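Local coordinates for protein ketosynthase (Streptomyces sp. MSC090213JE08, PDB 6KXD) that probably catalyses the condensation of acyl and malonyl units carried on acyl carrier protein, elongating chains in a highly reducing type II polyketide synthase, at residues I107-T112 and G195-V200; I143-L148 and T165-C170; F222-Q227 and T367-P372; P324-A329 and D374-R379. All coordinates share one frame; numbering follows the deposited sequence.

Contact 1: I107-T112 and G195-V200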
loop_
_atom_site.group_PDB
_atom_site.type_symbol
_atom_site.label_atom_id
_atom_site.label_comp_id
_atom_site.label_asym_id
_atom_site.label_seq_id
_atom_site.Cartn_x
_atom_site.Cartn_y
_atom_site.Cartn_z
ATOM N N ILE A 107 1.305 -10.275 -6.523
ATOM C CA ILE A 107 -0.045 -10.123 -6.018
ATOM C C ILE A 107 -0.069 -8.809 -5.256
ATOM O O ILE A 107 0.616 -8.679 -4.285
ATOM C CB ILE A 107 -0.437 -11.286 -5.104
ATOM C CG1 ILE A 107 -0.407 -12.622 -5.840
ATOM C CG2 ILE A 107 -1.786 -11.007 -4.450
ATOM C CD1 ILE A 107 -0.694 -13.796 -4.931
ATOM N N THR A 108 -0.829 -7.861 -5.755
ATOM C CA THR A 108 -0.814 -6.531 -5.185
ATOM C C THR A 108 -2.268 -6.091 -5.074
ATOM O O THR A 108 -2.986 -6.051 -6.083
ATOM C CB THR A 108 0.151 -5.640 -5.967
ATOM O OG1 THR A 108 0.077 -4.314 -5.444
ATOM C CG2 THR A 108 -0.146 -5.643 -7.440
ATOM N N VAL A 109 -2.672 -5.939 -3.808
ATOM C CA VAL A 109 -3.987 -5.614 -3.394
ATOM C C VAL A 109 -3.925 -4.243 -2.737
ATOM O O VAL A 109 -3.205 -4.037 -1.790
ATOM C CB VAL A 109 -4.576 -6.633 -2.412
ATOM C CG1 VAL A 109 -5.971 -6.208 -2.010
ATOM C CG2 VAL A 109 -4.603 -8.030 -3.011
ATOM N N GLY A 110 -4.761 -3.353 -3.231
ATOM C CA GLY A 110 -4.910 -2.043 -2.653
ATOM C C GLY A 110 -5.911 -2.072 -1.525
ATOM O O GLY A 110 -6.843 -2.854 -1.553
ATOM N N THR A 111 -5.759 -1.183 -0.548
ATOM C CA THR A 111 -6.752 -1.032 0.484
ATOM C C THR A 111 -6.691 0.359 1.102
ATOM O O THR A 111 -5.625 0.978 1.140
ATOM C CB THR A 111 -6.605 -2.075 1.596
ATOM O OG1 THR A 111 -7.879 -2.109 2.233
ATOM C CG2 THR A 111 -5.564 -1.753 2.632
ATOM N N THR A 112 -7.842 0.809 1.624
ATOM C CA THR A 112 -7.856 2.055 2.406
ATOM C C THR A 112 -7.783 1.721 3.885
ATOM O O THR A 112 -6.975 2.245 4.603
ATOM C CB THR A 112 -9.112 2.879 2.081
ATOM O OG1 THR A 112 -9.085 3.224 0.688
ATOM C CG2 THR A 112 -9.250 4.096 2.966
ATOM N N GLY A 195 -5.406 -5.627 -7.618
ATOM C CA GLY A 195 -6.668 -4.958 -7.444
ATOM C C GLY A 195 -6.725 -4.229 -6.134
ATOM O O GLY A 195 -5.793 -3.547 -5.703
ATOM N N GLY A 196 -7.869 -4.370 -5.485
ATOM C CA GLY A 196 -8.120 -3.720 -4.239
ATOM C C GLY A 196 -9.325 -4.322 -3.578
ATOM O O GLY A 196 -10.103 -5.018 -4.231
ATOM N N ALA A 197 -9.394 -4.094 -2.284
ATOM C CA ALA A 197 -10.353 -4.715 -1.404
ATOM C C ALA A 197 -10.541 -3.819 -0.195
ATOM O O ALA A 197 -9.572 -3.267 0.308
ATOM C CB ALA A 197 -9.839 -6.048 -0.935
ATOM N N ASP A 198 -11.785 -3.707 0.278
ATOM C CA ASP A 198 -12.049 -3.088 1.519
ATOM C C ASP A 198 -13.392 -3.585 2.057
ATOM O O ASP A 198 -14.149 -4.191 1.324
ATOM C CB ASP A 198 -12.136 -1.575 1.376
ATOM C CG ASP A 198 -11.179 -0.913 2.339
ATOM O OD1 ASP A 198 -11.290 -1.180 3.583
ATOM O OD2 ASP A 198 -10.304 -0.232 1.811
ATOM N N ALA A 199 -13.628 -3.330 3.332
ATOM C CA ALA A 199 -14.834 -3.754 3.975
ATOM C C ALA A 199 -15.428 -2.565 4.708
ATOM O O ALA A 199 -14.719 -1.832 5.378
ATOM C CB ALA A 199 -14.547 -4.879 4.922
ATOM N N VAL A 200 -16.758 -2.464 4.636
ATOM C CA VAL A 200 -17.473 -1.429 5.366
ATOM C C VAL A 200 -17.128 -1.520 6.850
ATOM O O VAL A 200 -17.037 -2.591 7.471
ATOM C CB VAL A 200 -18.985 -1.495 5.074
ATOM C CG1 VAL A 200 -19.810 -0.792 6.143
ATOM C CG2 VAL A 200 -19.278 -0.945 3.692
#

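Contact 2: I143-L148 and T165-C170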
loop_
_atom_site.group_PDB
_atom_site.type_symbol
_atom_site.label_atom_id
_atom_site.label_comp_id
_atom_site.label_asym_id
_atom_site.label_seq_id
_atom_site.Cartn_x
_atom_site.Cartn_y
_atom_site.Cartn_z
ATOM N N ILE A 143 -5.237 -8.010 11.468
ATOM C CA ILE A 143 -5.602 -6.601 11.218
ATOM C C ILE A 143 -4.595 -5.895 10.306
ATOM O O ILE A 143 -4.902 -4.842 9.818
ATOM C CB ILE A 143 -5.772 -5.801 12.527
ATOM C CG1 ILE A 143 -4.515 -5.849 13.386
ATOM C CG2 ILE A 143 -7.013 -6.293 13.285
ATOM C CD1 ILE A 143 -4.332 -4.675 14.290
ATOM N N ASN A 144 -3.447 -6.489 10.050
ATOM C CA ASN A 144 -2.402 -5.736 9.306
ATOM C C ASN A 144 -2.639 -5.915 7.811
ATOM O O ASN A 144 -2.913 -7.024 7.314
ATOM C CB ASN A 144 -1.004 -6.126 9.771
ATOM C CG ASN A 144 -0.784 -5.827 11.236
ATOM O OD1 ASN A 144 -1.267 -4.823 11.749
ATOM N ND2 ASN A 144 -0.098 -6.720 11.918
ATOM N N ALA A 145 -2.518 -4.809 7.074
ATOM C CA ALA A 145 -2.951 -4.713 5.720
ATOM C C ALA A 145 -2.169 -5.656 4.790
ATOM O O ALA A 145 -2.705 -6.060 3.779
ATOM C CB ALA A 145 -2.814 -3.270 5.252
ATOM N N GLY A 146 -0.943 -6.006 5.161
ATOM C CA GLY A 146 -0.078 -6.852 4.358
ATOM C C GLY A 146 -0.744 -8.178 4.105
ATOM O O GLY A 146 -0.553 -8.818 3.082
ATOM N N ARG A 147 -1.553 -8.570 5.082
ATOM C CA ARG A 147 -2.221 -9.848 5.000
ATOM C C ARG A 147 -3.179 -9.960 3.797
ATOM O O ARG A 147 -3.374 -11.047 3.285
ATOM C CB ARG A 147 -2.834 -10.125 6.376
ATOM C CG ARG A 147 -3.674 -11.386 6.399
ATOM C CD ARG A 147 -4.229 -11.625 7.795
ATOM N NE ARG A 147 -3.143 -12.002 8.659
ATOM C CZ ARG A 147 -2.992 -13.168 9.239
ATOM N NH1 ARG A 147 -3.946 -14.078 9.170
ATOM N NH2 ARG A 147 -1.898 -13.371 9.948
ATOM N N LEU A 148 -3.775 -8.857 3.310
ATOM C CA LEU A 148 -4.687 -8.911 2.231
ATOM C C LEU A 148 -4.064 -9.534 0.990
ATOM O O LEU A 148 -4.778 -10.148 0.201
ATOM C CB LEU A 148 -5.159 -7.509 1.856
ATOM C CG LEU A 148 -5.898 -6.742 2.947
ATOM C CD1 LEU A 148 -6.383 -5.411 2.393
ATOM C CD2 LEU A 148 -7.059 -7.551 3.488
ATOM N N THR A 165 0.644 -5.238 -0.357
ATOM C CA THR A 165 -0.573 -4.466 -0.238
ATOM C C THR A 165 -0.234 -2.983 -0.371
ATOM O O THR A 165 0.600 -2.497 0.356
ATOM C CB THR A 165 -1.221 -4.665 1.125
ATOM O OG1 THR A 165 -1.491 -6.065 1.157
ATOM C CG2 THR A 165 -2.517 -3.905 1.288
ATOM N N VAL A 166 -0.892 -2.328 -1.318
ATOM C CA VAL A 166 -0.693 -0.928 -1.546
ATOM C C VAL A 166 -1.774 -0.164 -0.759
ATOM O O VAL A 166 -2.977 -0.328 -0.952
ATOM C CB VAL A 166 -0.679 -0.617 -3.043
ATOM C CG1 VAL A 166 -0.539 0.876 -3.253
ATOM C CG2 VAL A 166 0.467 -1.379 -3.731
ATOM N N THR A 167 -1.336 0.718 0.117
ATOM C CA THR A 167 -2.253 1.405 1.029
ATOM C C THR A 167 -2.332 2.881 0.613
ATOM O O THR A 167 -1.997 3.720 1.385
ATOM C CB THR A 167 -1.818 1.249 2.479
ATOM O OG1 THR A 167 -0.524 1.818 2.673
ATOM C CG2 THR A 167 -1.801 -0.217 2.895
ATOM N N THR A 168 -2.718 3.113 -0.633
ATOM C CA THR A 168 -2.898 4.462 -1.160
ATOM C C THR A 168 -4.401 4.734 -1.312
ATOM O O THR A 168 -4.879 5.399 -2.284
ATOM C CB THR A 168 -2.091 4.641 -2.447
ATOM O OG1 THR A 168 -2.548 3.691 -3.408
ATOM C CG2 THR A 168 -0.600 4.490 -2.250
ATOM N N ALA A 169 -5.167 4.122 -0.412
ATOM C CA ALA A 169 -6.605 4.404 -0.248
ATOM C C ALA A 169 -7.384 4.293 -1.572
ATOM O O ALA A 169 -7.383 3.241 -2.234
ATOM C CB ALA A 169 -6.736 5.713 0.467
ATOM N N CYS A 170 -8.121 5.340 -1.987
ATOM C CA CYS A 170 -9.014 5.201 -3.153
ATOM C C CYS A 170 -8.270 4.943 -4.456
ATOM O O CYS A 170 -8.862 4.392 -5.438
ATOM C CB CYS A 170 -9.815 6.465 -3.385
ATOM S SG CYS A 170 -10.149 7.256 -1.812
#

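Contact 3: F222-Q227 and T367-P372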
loop_
_atom_site.group_PDB
_atom_site.type_symbol
_atom_site.label_atom_id
_atom_site.label_comp_id
_atom_site.label_asym_id
_atom_site.label_seq_id
_atom_site.Cartn_x
_atom_site.Cartn_y
_atom_site.Cartn_z
ATOM N N PHE A 222 -21.203 14.741 -9.870
ATOM C CA PHE A 222 -21.211 15.827 -10.836
ATOM C C PHE A 222 -22.582 16.522 -10.848
ATOM O O PHE A 222 -22.799 17.414 -11.649
ATOM C CB PHE A 222 -20.813 15.355 -12.233
ATOM C CG PHE A 222 -19.436 14.738 -12.277
ATOM C CD1 PHE A 222 -18.313 15.514 -12.027
ATOM C CD2 PHE A 222 -19.264 13.381 -12.517
ATOM C CE1 PHE A 222 -17.042 14.958 -12.030
ATOM C CE2 PHE A 222 -17.990 12.831 -12.531
ATOM C CZ PHE A 222 -16.888 13.620 -12.289
ATOM N N ASP A 223 -23.462 16.143 -9.927
ATOM C CA ASP A 223 -24.760 16.779 -9.818
ATOM C C ASP A 223 -24.573 18.106 -9.085
ATOM O O ASP A 223 -23.750 18.183 -8.196
ATOM C CB ASP A 223 -25.740 15.884 -9.074
ATOM C CG ASP A 223 -27.180 16.366 -9.126
ATOM O OD1 ASP A 223 -27.505 17.285 -8.347
ATOM O OD2 ASP A 223 -27.942 15.810 -9.953
ATOM N N LYS A 224 -25.387 19.102 -9.460
ATOM C CA LYS A 224 -25.368 20.424 -8.900
ATOM C C LYS A 224 -25.678 20.371 -7.398
ATOM O O LYS A 224 -25.121 21.174 -6.644
ATOM C CB LYS A 224 -26.335 21.324 -9.683
ATOM C CG LYS A 224 -26.271 22.812 -9.364
ATOM C CD LYS A 224 -27.359 23.640 -10.054
ATOM C CE LYS A 224 -27.164 25.138 -9.910
ATOM N NZ LYS A 224 -27.856 25.660 -8.707
ATOM N N ASP A 225 -26.512 19.426 -6.936
ATOM C CA ASP A 225 -26.862 19.369 -5.493
ATOM C C ASP A 225 -26.335 18.078 -4.850
ATOM O O ASP A 225 -26.824 17.690 -3.789
ATOM C CB ASP A 225 -28.365 19.541 -5.243
ATOM C CG ASP A 225 -28.963 20.659 -6.083
ATOM O OD1 ASP A 225 -28.650 21.843 -5.796
ATOM O OD2 ASP A 225 -29.689 20.336 -7.054
ATOM N N ARG A 226 -25.258 17.518 -5.416
ATOM C CA ARG A 226 -24.522 16.391 -4.783
ATOM C C ARG A 226 -24.193 16.767 -3.332
ATOM O O ARG A 226 -23.943 17.939 -2.992
ATOM C CB ARG A 226 -23.288 16.059 -5.629
ATOM C CG ARG A 226 -22.199 17.120 -5.590
ATOM C CD ARG A 226 -21.053 16.811 -6.522
ATOM N NE ARG A 226 -20.070 17.877 -6.489
ATOM C CZ ARG A 226 -20.087 18.969 -7.256
ATOM N NH1 ARG A 226 -21.140 19.278 -7.990
ATOM N NH2 ARG A 226 -19.035 19.755 -7.285
ATOM N N GLN A 227 -24.300 15.781 -2.440
ATOM C CA GLN A 227 -24.213 15.959 -1.008
ATOM C C GLN A 227 -23.218 14.962 -0.397
ATOM O O GLN A 227 -23.115 14.883 0.812
ATOM C CB GLN A 227 -25.609 15.771 -0.401
ATOM C CG GLN A 227 -26.573 16.910 -0.704
ATOM C CD GLN A 227 -25.945 18.244 -0.394
ATOM O OE1 GLN A 227 -25.890 19.139 -1.236
ATOM N NE2 GLN A 227 -25.430 18.372 0.816
ATOM N N THR A 367 -26.539 18.434 -14.109
ATOM C CA THR A 367 -25.095 18.542 -14.134
ATOM C C THR A 367 -24.724 19.871 -13.471
ATOM O O THR A 367 -25.343 20.912 -13.730
ATOM C CB THR A 367 -24.552 18.357 -15.560
ATOM O OG1 THR A 367 -25.005 17.098 -16.060
ATOM C CG2 THR A 367 -23.041 18.354 -15.641
ATOM N N ASP A 368 -23.782 19.824 -12.528
ATOM C CA ASP A 368 -23.221 21.047 -11.975
ATOM C C ASP A 368 -22.722 21.872 -13.157
ATOM O O ASP A 368 -22.036 21.346 -14.054
ATOM C CB ASP A 368 -22.129 20.722 -10.946
ATOM C CG ASP A 368 -21.620 21.920 -10.158
ATOM O OD1 ASP A 368 -21.413 23.009 -10.776
ATOM O OD2 ASP A 368 -21.459 21.769 -8.930
ATOM N N PRO A 369 -23.080 23.185 -13.257
ATOM C CA PRO A 369 -22.614 24.009 -14.378
ATOM C C PRO A 369 -21.073 24.142 -14.400
ATOM O O PRO A 369 -20.478 24.331 -15.461
ATOM C CB PRO A 369 -23.324 25.364 -14.187
ATOM C CG PRO A 369 -23.803 25.388 -12.741
ATOM C CD PRO A 369 -23.899 23.936 -12.292
ATOM N N ASP A 370 -20.438 24.009 -13.226
ATOM C CA ASP A 370 -18.960 23.991 -13.098
ATOM C C ASP A 370 -18.373 22.607 -13.424
ATOM O O ASP A 370 -17.156 22.487 -13.541
ATOM C CB ASP A 370 -18.496 24.425 -11.704
ATOM C CG ASP A 370 -18.700 25.896 -11.439
ATOM O OD1 ASP A 370 -18.668 26.680 -12.409
ATOM O OD2 ASP A 370 -18.928 26.241 -10.277
ATOM N N CYS A 371 -19.206 21.580 -13.617
ATOM C CA CYS A 371 -18.719 20.347 -14.225
ATOM C C CYS A 371 -19.261 20.167 -15.646
ATOM O O CYS A 371 -20.092 19.297 -15.887
ATOM C CB CYS A 371 -19.021 19.155 -13.323
ATOM S SG CYS A 371 -18.597 19.503 -11.597
ATOM N N PRO A 372 -18.752 20.917 -16.656
ATOM C CA PRO A 372 -19.335 20.911 -17.999
ATOM C C PRO A 372 -19.020 19.609 -18.739
ATOM O O PRO A 372 -18.336 19.608 -19.724
ATOM C CB PRO A 372 -18.637 22.101 -18.687
ATOM C CG PRO A 372 -17.270 22.138 -18.018
ATOM C CD PRO A 372 -17.575 21.807 -16.572
#

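Contact 4: P324-A329 and D374-R379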
loop_
_atom_site.group_PDB
_atom_site.type_symbol
_atom_site.label_atom_id
_atom_site.label_comp_id
_atom_site.label_asym_id
_atom_site.label_seq_id
_atom_site.Cartn_x
_atom_site.Cartn_y
_atom_site.Cartn_z
ATOM N N PRO A 324 -13.816 17.719 -23.371
ATOM C CA PRO A 324 -13.299 16.463 -22.833
ATOM C C PRO A 324 -14.169 15.268 -23.215
ATOM O O PRO A 324 -15.320 15.424 -23.613
ATOM C CB PRO A 324 -13.338 16.698 -21.315
ATOM C CG PRO A 324 -14.503 17.652 -21.135
ATOM C CD PRO A 324 -14.387 18.584 -22.325
ATOM N N PRO A 325 -13.682 14.019 -23.059
ATOM C CA PRO A 325 -14.505 12.854 -23.366
ATOM C C PRO A 325 -15.606 12.748 -22.308
ATOM O O PRO A 325 -15.586 13.457 -21.272
ATOM C CB PRO A 325 -13.521 11.678 -23.318
ATOM C CG PRO A 325 -12.473 12.145 -22.330
ATOM C CD PRO A 325 -12.361 13.647 -22.520
ATOM N N ARG A 326 -16.574 11.880 -22.589
ATOM C CA ARG A 326 -17.585 11.548 -21.625
ATOM C C ARG A 326 -16.895 11.073 -20.346
ATOM O O ARG A 326 -15.950 10.314 -20.421
ATOM C CB ARG A 326 -18.509 10.457 -22.172
ATOM C CG ARG A 326 -19.538 11.003 -23.153
ATOM C CD ARG A 326 -20.239 9.937 -23.955
ATOM N NE ARG A 326 -19.377 9.349 -24.962
ATOM C CZ ARG A 326 -19.811 8.531 -25.914
ATOM N NH1 ARG A 326 -21.108 8.290 -26.018
ATOM N NH2 ARG A 326 -18.957 7.958 -26.749
ATOM N N THR A 327 -17.400 11.534 -19.212
ATOM C CA THR A 327 -16.787 11.358 -17.937
ATOM C C THR A 327 -17.872 10.851 -16.984
ATOM O O THR A 327 -18.755 11.567 -16.590
ATOM C CB THR A 327 -16.112 12.661 -17.480
ATOM O OG1 THR A 327 -15.075 12.962 -18.410
ATOM C CG2 THR A 327 -15.580 12.584 -16.065
ATOM N N VAL A 328 -17.734 9.595 -16.579
ATOM C CA VAL A 328 -18.712 8.905 -15.802
ATOM C C VAL A 328 -18.127 8.510 -14.445
ATOM O O VAL A 328 -16.910 8.341 -14.308
ATOM C CB VAL A 328 -19.204 7.661 -16.561
ATOM C CG1 VAL A 328 -19.554 8.009 -17.995
ATOM C CG2 VAL A 328 -18.210 6.511 -16.523
ATOM N N ALA A 329 -19.024 8.348 -13.477
ATOM C CA ALA A 329 -18.698 8.063 -12.090
ATOM C C ALA A 329 -19.404 6.773 -11.633
ATOM O O ALA A 329 -20.513 6.790 -11.148
ATOM C CB ALA A 329 -19.042 9.241 -11.224
ATOM N N ASP A 374 -20.269 15.613 -20.172
ATOM C CA ASP A 374 -21.277 14.610 -20.421
ATOM C C ASP A 374 -20.975 13.427 -19.500
ATOM O O ASP A 374 -20.030 12.654 -19.776
ATOM C CB ASP A 374 -21.307 14.202 -21.890
ATOM C CG ASP A 374 -22.305 13.080 -22.162
ATOM O OD1 ASP A 374 -23.065 12.717 -21.222
ATOM O OD2 ASP A 374 -22.312 12.576 -23.296
ATOM N N VAL A 375 -21.789 13.280 -18.450
ATOM C CA VAL A 375 -21.590 12.264 -17.437
ATOM C C VAL A 375 -22.343 10.967 -17.785
ATOM O O VAL A 375 -22.498 10.091 -16.940
ATOM C CB VAL A 375 -21.984 12.811 -16.058
ATOM C CG1 VAL A 375 -21.160 14.048 -15.730
ATOM C CG2 VAL A 375 -23.479 13.106 -15.945
ATOM N N VAL A 376 -22.815 10.850 -19.027
ATOM C CA VAL A 376 -23.640 9.704 -19.433
ATOM C C VAL A 376 -24.679 9.477 -18.345
ATOM O O VAL A 376 -24.687 8.461 -17.662
ATOM C CB VAL A 376 -22.744 8.478 -19.689
ATOM C CG1 VAL A 376 -23.541 7.253 -20.116
ATOM C CG2 VAL A 376 -21.661 8.799 -20.707
ATOM N N PRO A 377 -25.600 10.438 -18.109
ATOM C CA PRO A 377 -26.484 10.378 -16.952
ATOM C C PRO A 377 -27.432 9.174 -17.024
ATOM O O PRO A 377 -27.938 8.887 -18.103
ATOM C CB PRO A 377 -27.303 11.686 -16.996
ATOM C CG PRO A 377 -27.172 12.198 -18.430
ATOM C CD PRO A 377 -25.913 11.570 -19.002
ATOM N N ASN A 378 -27.545 8.466 -15.892
ATOM C CA ASN A 378 -28.611 7.531 -15.511
ATOM C C ASN A 378 -28.695 6.262 -16.374
ATOM O O ASN A 378 -29.166 5.259 -15.877
ATOM C CB ASN A 378 -29.950 8.254 -15.472
ATOM C CG ASN A 378 -29.897 9.392 -14.487
ATOM O OD1 ASN A 378 -29.430 9.211 -13.365
ATOM N ND2 ASN A 378 -30.323 10.572 -14.917
ATOM N N ARG A 379 -28.321 6.295 -17.646
ATOM C CA ARG A 379 -28.439 5.089 -18.469
ATOM C C ARG A 379 -27.142 4.833 -19.222
ATOM O O ARG A 379 -26.559 5.727 -19.816
ATOM C CB ARG A 379 -29.578 5.150 -19.503
ATOM C CG ARG A 379 -30.135 6.537 -19.780
ATOM C CD ARG A 379 -31.258 6.520 -20.805
ATOM N NE ARG A 379 -32.137 7.692 -20.781
ATOM C CZ ARG A 379 -32.987 8.033 -19.799
ATOM N NH1 ARG A 379 -32.717 7.782 -18.522
ATOM N NH2 ARG A 379 -34.113 8.655 -20.112
#

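Contact 1: I107-T112 and G195-V200
Gly110 and Gly196 pair where strand 105-110 runs parallel to strand 191-198, their CA atoms 4.0 Å apart. Backbone hydrogen bonds join the strands: Gly195 N donates to Thr108 O, Gly110 N to Gly195 O, and Ala197 N to Gly110 O. So close an approach suits residues without side chains. A beta carbon on Gly110 would come within 3.2 Å of Gly195 O, and one on Gly196 within 3.3 Å of Gly110 O. The one apolar side-chain contact is modest, Val109 CG1 meeting Ala197 CB at 4.0 Å.

Beyond the glycines, side-chain polar groups take over. With OG1 anti to its backbone N (chi1 -159°), Thr111 donates to Ala197 O over 2.8 Å and approaches almost along the C=O axis; Thr111 OG1 in turn accepts from Gly114 N. Asp198 points toward the 107-112 segment, and Thr112 N meets Asp198 OD2 at 2.7 Å. Asp113 N and Gly339 N also donate to this oxygen, so three N-H groups grip one buried atom, which would probably stabilise a charged aspartate. Asp198 OD1 uses its anti lone pair for Ala199 N, 3.2 Å away, helping to fix the rotation of the carboxylate. Paired parallel strands of this kind, buried beneath helices such as 147-156 and 77-93, are characteristic of a mixed sheet in the layered alpha/beta thiolase fold.

Contact 2: I143-L148 and T165-C170
In Thr165, chi1 of -61° sets OG1 anti to the carbonyl carbon and CG2 anti to the backbone N, which lets one small side chain offer Ala145 both a hydroxyl and a methyl. Thr165 OG1 donates to Ala145 O over 2.9 Å from above the carbonyl plane, 37° out of it. Leu148 N reaches Ala145 O from the opposite face at 3.0 Å, so the oxygen is gripped by a side chain of the strand and by the first turn leading into helix 147-156. The same hydroxyl is also hydrogen-bonded to Ser149 OG. Threonine suits the place because its methyl fills the apolar side: Thr165 CG2 packs on Ala145 CB at 4.0 Å. Thr167 CG2 meets that CB too, again at 4.0 Å, brought there by lying anti to its own carbonyl carbon. Leu148 CB approaches Thr165 OG1 to 4.0 Å.

The neighbouring subunit lies close by: Arg147 NH2 forms a salt bridge with its Asp363, and the backbones of Thr165 and Thr167 hydrogen-bond to it. Further along, Cys170 touches His301 and His336, consistent with the Cys-His-His site of ketosynthases. The contact thus sits at the dimer interface, at the end of the strand that leads to that site in the thiolase fold.

Contact 3: F222-Q227 and T367-P372
Two type I turns, Asp223 to Arg226 and Asp368 to Cys371, are clasped by the salt bridge between Arg226 and Asp368. Arg226 NH1 lies 2.7 Å from Asp368 OD2, which it meets on the anti side of the carboxylate, the two flat groups turned 51° apart. The same nitrogen donates to Asp223 O at 2.8 Å, tying the side chain back onto its own turn, while NE and NH2 bond to Thr305 O and Lys306 O. A leucine in place of Arg226 would probably leave Asp368 OD2 without its charged mate and Thr305 O and Lys306 O without their guanidinium donors.

Both turns begin with an Asx turn: Asp223 OD1 accepts from Asp225 N, and Asp368 OD1 from Asp370 N at 2.8 Å. An aspartate suits each place because its short carboxylate can reach the N-H two residues on. Asp223 and Thr367 form a single backbone bridge; Asp368 N donates to Phe222 O over 2.7 Å at an almost straight 177°. On the buried side Phe222 CD1 touches Cys371 CB at 3.9 Å, and the sulfur lies at the ring edge, Cys371 SG 5.4 Å from the Phe222 ring centroid. Toward solvent, the aliphatic part of Lys224 crosses Pro369 at its CD, Lys224 CG standing 3.9 Å from Pro369 CD.

Contact 4: P324-A329 and D374-R379
Arg326 and Asp374 lie side by side and point the same way, so that the aliphatic part of the arginine, not its charged end, flanks the carboxylate. Arg326 CG comes to 3.2 Å from Asp374 OD2. The chain then bends at chi3 (-73°), and Arg326 NE stays 4.7 Å from Asp374 OD2, so the charged atoms do not touch, though their opposite charges would probably attract. Arginine suits this partly exposed place because its methylenes also serve the apolar side: Arg326 CD packs on Val376 CG2 at 3.7 Å. An alanine at Arg326 would probably open a gap beside Val376 CG2 and deprive Asp374 of the nearby opposite charge.

Asp374 also takes part through its backbone, Thr327 N donating to Asp374 O over 2.9 Å. Its OD1 accepts from Val376 N in an Asx turn that turns the chain, and Val376 then points toward the strand. Val376 CG2 meets Val328 CG1 at 3.5 Å, a tight methyl-to-methyl contact. Thr327 O is buried with no hydrogen-bond partner in the model; Val375 CA approaches it at 3.0 Å in a CA-H...O contact.

Residues 374-376 thus lie along one edge of strand 326-328, whose other edge pairs in parallel with strand 297-299. Ile316 of helix 306-320 packs on Thr327, while Ile358 of strand 357-358 touches Arg326, Val328 and Val376.

Overall arrangement
Contacts 1 and 2 form the deep part of the set, their centres 6 Å apart. They share the main sheet, where strands 105-110 and 161-166 are neighbours, and contact 2 is nested in the loop that contact 1 closes. Glycines and buried hydroxyls and a carboxylate dominate there, and contact 2 also borders the neighbouring subunit. Contacts 3 and 4 lie farther from the centre, about 12 Å apart between centres, and cross along the chain; contact 4 is still largely buried, contact 3 only partly. Phe222 joins them by packing on Val375, Thr327 and Ala329. Contact 4 reaches the main sheet through strand 326-328 and mixes valines with a partly exposed arginine, whereas contact 3 joins two loops with an ion pair and turn-forming aspartates.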